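Local coordinates for NOVW (Streptomyces niveus ncimb 11891, PDB 2C0Z), which catalyses the 3-epimerisation of a dTDP-linked 4-keto-6-deoxy sugar, acting together with NovU in the biosynthesis of the antibiotic novobiocin, at the interface of chains A and B. Sequence-based numbering; all coordinates share one arbitrary frame. Chains: chain A/B, NOVW.

The interface of chains A and B. Residues chain A 58-59, 86, 138, 140; chain B 38, 59, 86, 117.
A:Leu59 lays its CD1 methyl over the five-membered ring of B:Trp38, 3.9 Å from the ring centroid, a CH-pi contact in a two-fold symmetric interface of the deposited assembly, likely the dimer typical of RmlC-type cupin epimerases. The branched leucine suits this place because its CD2 can turn to B:Val86 CG1 while CD1 covers the indole. The indole points the CD1/NE1 edge of its five-membered ring at the backbone of A:Asn58, whose C lies in the ring plane. A broad aromatic offers a face to the leucine and still carries a polar N-H: NE1 makes a weak, bent hydrogen bond of 3.4 Å to A:Asn58 O. A:Cys140 has SG anti to its backbone N (chi1 -177°), which brings the sulfur to 3.7 Å from B:Trp38 CZ2; a small, polarisable thiol fits well beside the benzo part of the indole. The packing may support the active-site strands 56-63 and 136-143, since A:Tyr141, the likely proton donor, lies about 6 Å from the patch centre.

At the two-fold axis A:Val86 meets its own twin, the side chains crossing at about a right angle with the CG2 methyls 3.6 Å apart. Each valine turns CG1 to the partner's Leu59. Short, branched residues pack here without needing polar partners.

Beyond this apolar core the contact becomes looser and wetter. A:Thr138, with its short hydroxyl, reaches chain B through water 1. The long B:Arg117 suits this margin: within chain B, NH1 donates a hydrogen bond to B:Val86 O from above the carbonyl plane, helping to place NH2 for the water, which lies in the guanidinium plane. Water 1 also joins A:Thr138 OG1 to B:Val86 O, 2.7 Å from each.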
loop_
_atom_site.group_PDB
_atom_site.type_symbol
_atom_site.label_atom_id
_atom_site.label_comp_id
_atom_site.label_asym_id
_atom_site.label_seq_id
_atom_site.Cartn_x
_atom_site.Cartn_y
_atom_site.Cartn_z
ATOM N N ASN A 58 2.610 4.799 4.073
ATOM C CA ASN A 58 4.031 4.693 4.369
ATOM C C ASN A 58 4.555 3.315 4.028
ATOM O O ASN A 58 3.788 2.348 3.923
ATOM C CB ASN A 58 4.302 4.931 5.859
ATOM C CG ASN A 58 4.034 6.378 6.283
ATOM O OD1 ASN A 58 2.992 6.679 6.786
ATOM N ND2 ASN A 58 5.021 7.223 6.153
ATOM N N LEU A 59 5.868 3.258 3.835
ATOM C CA LEU A 59 6.616 2.004 3.694
ATOM C C LEU A 59 7.792 2.043 4.636
ATOM O O LEU A 59 8.392 3.083 4.858
ATOM C CB LEU A 59 7.071 1.759 2.257
ATOM C CG LEU A 59 5.948 1.416 1.283
ATOM C CD1 LEU A 59 6.269 1.871 -0.105
ATOM C CD2 LEU A 59 5.685 -0.046 1.277
ATOM N N VAL A 86 4.645 -6.544 2.697
ATOM C CA VAL A 86 4.632 -6.734 1.232
ATOM C C VAL A 86 5.866 -7.481 0.731
ATOM O O VAL A 86 5.913 -7.910 -0.425
ATOM C CB VAL A 86 4.448 -5.437 0.471
ATOM C CG1 VAL A 86 3.073 -4.800 0.773
ATOM C CG2 VAL A 86 5.571 -4.472 0.733
ATOM N N THR A 138 9.632 -5.532 4.414
ATOM C CA THR A 138 9.000 -4.288 4.025
ATOM C C THR A 138 7.536 -4.266 4.457
ATOM O O THR A 138 6.757 -5.137 4.059
ATOM C CB THR A 138 9.057 -4.167 2.483
ATOM O OG1 THR A 138 10.427 -4.268 2.032
ATOM C CG2 THR A 138 8.545 -2.797 2.029
ATOM N N CYS A 140 3.942 -2.011 4.638
ATOM C CA CYS A 140 3.173 -0.937 4.061
ATOM C C CYS A 140 2.050 -0.592 5.027
ATOM O O CYS A 140 1.388 -1.500 5.563
ATOM C CB CYS A 140 2.611 -1.371 2.712
ATOM S SG CYS A 140 1.710 -0.088 1.846
ATOM N N TRP B 38 4.705 7.622 1.001
ATOM C CA TRP B 38 4.403 7.569 -0.430
ATOM C C TRP B 38 3.032 8.125 -0.840
ATOM O O TRP B 38 2.754 8.219 -2.035
ATOM C CB TRP B 38 4.612 6.170 -1.029
ATOM C CG TRP B 38 3.779 5.060 -0.514
ATOM C CD1 TRP B 38 3.883 4.446 0.691
ATOM C CD2 TRP B 38 2.739 4.386 -1.209
ATOM N NE1 TRP B 38 2.983 3.415 0.780
ATOM C CE2 TRP B 38 2.255 3.364 -0.374
ATOM C CE3 TRP B 38 2.166 4.531 -2.473
ATOM C CZ2 TRP B 38 1.207 2.508 -0.758
ATOM C CZ3 TRP B 38 1.133 3.692 -2.839
ATOM C CH2 TRP B 38 0.677 2.684 -2.001
ATOM N N LEU B 59 -2.468 -5.793 -4.483
ATOM C CA LEU B 59 -1.069 -6.142 -4.751
ATOM C C LEU B 59 -1.030 -7.087 -5.924
ATOM O O LEU B 59 -1.904 -7.922 -6.095
ATOM C CB LEU B 59 -0.379 -6.750 -3.533
ATOM C CG LEU B 59 -0.112 -5.769 -2.396
ATOM C CD1 LEU B 59 -0.124 -6.454 -1.066
ATOM C CD2 LEU B 59 1.191 -5.083 -2.588
ATOM N N VAL B 86 6.672 -1.897 -4.854
ATOM C CA VAL B 86 7.197 -2.089 -3.486
ATOM C C VAL B 86 8.333 -3.109 -3.437
ATOM O O VAL B 86 9.023 -3.231 -2.421
ATOM C CB VAL B 86 6.117 -2.443 -2.485
ATOM C CG1 VAL B 86 5.097 -1.293 -2.330
ATOM C CG2 VAL B 86 5.438 -3.740 -2.831
ATOM N N ARG B 117 11.267 4.373 -5.593
ATOM C CA ARG B 117 9.979 4.228 -4.934
ATOM C C ARG B 117 8.964 5.340 -5.248
ATOM O O ARG B 117 8.185 5.795 -4.378
ATOM C CB ARG B 117 10.185 4.067 -3.433
ATOM C CG ARG B 117 10.936 2.796 -3.078
ATOM C CD ARG B 117 10.889 2.460 -1.589
ATOM N NE ARG B 117 11.665 1.263 -1.214
ATOM C CZ ARG B 117 11.202 0.027 -1.203
ATOM N NH1 ARG B 117 9.937 -0.245 -1.490
ATOM N NH2 ARG B 117 12.022 -0.962 -0.860
HETATM O O HOH W 1 10.918 -3.642 -0.588
#